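Local coordinates for protein succinate dehydrogenase subunit B (Mycolicibacterium smegmatis MC2 51, PDB 6LUM) that probably passes electrons from succinate oxidation through its three iron-sulfur clusters toward the quinone-reducing membrane part of the succinate dehydrogenase complex, at residues 86-91 with 116-121. Residues are numbered along the deposited sequence; the frame is centred on the assembly and turned at random.
Sequences AMRING and TIEPIR
Arg88 and Glu118 form an antiparallel hydrogen-bonded pair: Arg88 N donates to Glu118 O at 2.8 Å, and Glu118 N returns a more bent bond to Arg88 O. A third backbone bond, from Asn90 N to Thr116 O, lies beyond the non-hydrogen-bonded pair Ile89 and Ile117.

Beside these backbone bonds, a side chain adds two more. The Arg88 chain bends at chi3 (-62°), and its NE and NH2 grip Pro119 O side-on, at 2.8 and 3.1 Å, in the guanidinium plane. Glu118 stacks its carboxylate over one face, the planes 15° apart; Glu118 OE2 lies 3.7 Å from Arg88 NH1, well out of the guanidinium plane, so this long salt bridge is one of charges only. Over the centre of the opposite face sits Arg121 CB. An alanine at Arg88 would probably leave the Pro119 carbonyl without these two donors and the Glu118 carboxylate without its stacked countercharge.

On the other side of the sheet Met87 SD meets Ile117 CG2 at 4.0 Å, and Ile89 CG1 packs beside the same methyl. Ala86 CB meets Ile120 CG2, and the side chain of Ala86 lies about 8 Å from the bound 2Fe-2S cluster.

In this 2Fe-2S domain sheet, strand 88-89 runs between 114-118 and 92-93. Helix 56-67 covers the Ile89 and Ile117 face through Leu56 and Leu60, while Thr19 of subunit C packs on Arg88 and Glu118.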
loop_
_atom_site.group_PDB
_atom_site.type_symbol
_atom_site.label_atom_id
_atom_site.label_comp_id
_atom_site.label_asym_id
_atom_site.label_seq_id
_atom_site.Cartn_x
_atom_site.Cartn_y
_atom_site.Cartn_z
ATOM N N ALA J 86 17.680 -32.713 -1.724
ATOM C CA ALA J 86 17.002 -33.169 -0.528
ATOM C C ALA J 86 16.173 -34.401 -0.846
ATOM O O ALA J 86 15.386 -34.403 -1.792
ATOM C CB ALA J 86 16.112 -32.066 0.025
ATOM N N MET J 87 16.350 -35.450 -0.053
ATOM C CA MET J 87 15.609 -36.689 -0.208
ATOM C C MET J 87 15.261 -37.216 1.165
ATOM O O MET J 87 15.781 -36.754 2.174
ATOM C CB MET J 87 16.412 -37.743 -0.969
ATOM C CG MET J 87 16.432 -37.558 -2.451
ATOM S SD MET J 87 17.894 -38.268 -3.189
ATOM C CE MET J 87 17.897 -37.397 -4.738
ATOM N N ARG J 88 14.378 -38.198 1.192
ATOM C CA ARG J 88 14.079 -38.988 2.377
ATOM C C ARG J 88 14.833 -40.295 2.258
ATOM O O ARG J 88 14.487 -41.140 1.431
ATOM C CB ARG J 88 12.588 -39.255 2.497
ATOM C CG ARG J 88 11.872 -38.409 3.475
ATOM C CD ARG J 88 10.525 -38.981 3.707
ATOM N NE ARG J 88 9.734 -38.981 2.488
ATOM C CZ ARG J 88 8.571 -39.599 2.364
ATOM N NH1 ARG J 88 8.078 -40.265 3.390
ATOM N NH2 ARG J 88 7.900 -39.550 1.226
ATOM N N ILE J 89 15.854 -40.464 3.082
ATOM C CA ILE J 89 16.724 -41.623 3.043
ATOM C C ILE J 89 16.620 -42.305 4.390
ATOM O O ILE J 89 17.155 -41.802 5.383
ATOM C CB ILE J 89 18.169 -41.236 2.741
ATOM C CG1 ILE J 89 18.236 -40.512 1.404
ATOM C CG2 ILE J 89 19.045 -42.455 2.745
ATOM C CD1 ILE J 89 19.272 -39.454 1.348
ATOM N N ASN J 90 15.938 -43.450 4.426
ATOM C CA ASN J 90 15.733 -44.218 5.652
ATOM C C ASN J 90 14.902 -43.429 6.657
ATOM O O ASN J 90 15.208 -43.381 7.847
ATOM C CB ASN J 90 17.065 -44.645 6.265
ATOM C CG ASN J 90 17.648 -45.854 5.598
ATOM O OD1 ASN J 90 18.860 -45.997 5.501
ATOM N ND2 ASN J 90 16.787 -46.741 5.141
ATOM N N GLY J 91 13.843 -42.817 6.175
ATOM C CA GLY J 91 12.978 -42.019 7.026
ATOM C C GLY J 91 13.242 -40.540 7.104
ATOM O O GLY J 91 12.330 -39.746 6.907
ATOM N N THR J 116 16.779 -46.994 1.710
ATOM C CA THR J 116 15.442 -46.656 1.251
ATOM C C THR J 116 15.412 -45.182 0.898
ATOM O O THR J 116 15.602 -44.335 1.771
ATOM C CB THR J 116 14.416 -46.972 2.332
ATOM O OG1 THR J 116 14.460 -48.370 2.634
ATOM C CG2 THR J 116 13.041 -46.613 1.874
ATOM N N ILE J 117 15.167 -44.877 -0.370
ATOM C CA ILE J 117 15.220 -43.516 -0.882
ATOM C C ILE J 117 13.856 -43.170 -1.445
ATOM O O ILE J 117 13.214 -44.010 -2.076
ATOM C CB ILE J 117 16.315 -43.371 -1.955
ATOM C CG1 ILE J 117 17.595 -44.021 -1.466
ATOM C CG2 ILE J 117 16.602 -41.931 -2.232
ATOM C CD1 ILE J 117 18.554 -44.305 -2.536
ATOM N N GLU J 118 13.402 -41.948 -1.202
ATOM C CA GLU J 118 12.105 -41.516 -1.702
ATOM C C GLU J 118 12.013 -40.008 -1.572
ATOM O O GLU J 118 12.748 -39.412 -0.792
ATOM C CB GLU J 118 10.972 -42.215 -0.946
ATOM C CG GLU J 118 11.087 -42.095 0.531
ATOM C CD GLU J 118 10.115 -42.979 1.247
ATOM O OE1 GLU J 118 9.274 -43.597 0.570
ATOM O OE2 GLU J 118 10.225 -43.099 2.482
ATOM N N PRO J 119 11.145 -39.360 -2.340
ATOM C CA PRO J 119 11.097 -37.900 -2.322
ATOM C C PRO J 119 10.718 -37.351 -0.959
ATOM O O PRO J 119 10.209 -38.056 -0.093
ATOM C CB PRO J 119 10.025 -37.570 -3.363
ATOM C CG PRO J 119 9.279 -38.797 -3.544
ATOM C CD PRO J 119 10.241 -39.899 -3.359
ATOM N N ILE J 120 10.979 -36.059 -0.775
ATOM C CA ILE J 120 10.582 -35.405 0.457
ATOM C C ILE J 120 9.069 -35.257 0.487
ATOM O O ILE J 120 8.403 -35.217 -0.551
ATOM C CB ILE J 120 11.287 -34.049 0.614
ATOM C CG1 ILE J 120 11.113 -33.193 -0.628
ATOM C CG2 ILE J 120 12.740 -34.256 0.883
ATOM C CD1 ILE J 120 11.885 -31.910 -0.585
ATOM N N ARG J 121 8.517 -35.171 1.688
ATOM C CA ARG J 121 7.084 -35.305 1.900
ATOM C C ARG J 121 6.450 -33.949 2.158
ATOM O O ARG J 121 6.771 -33.294 3.147
ATOM C CB ARG J 121 6.809 -36.236 3.073
ATOM C CG ARG J 121 5.379 -36.232 3.486
ATOM C CD ARG J 121 5.107 -37.267 4.523
ATOM N NE ARG J 121 3.774 -37.078 5.060
ATOM C CZ ARG J 121 3.309 -37.705 6.124
ATOM N NH1 ARG J 121 4.072 -38.571 6.769
ATOM N NH2 ARG J 121 2.082 -37.456 6.540
#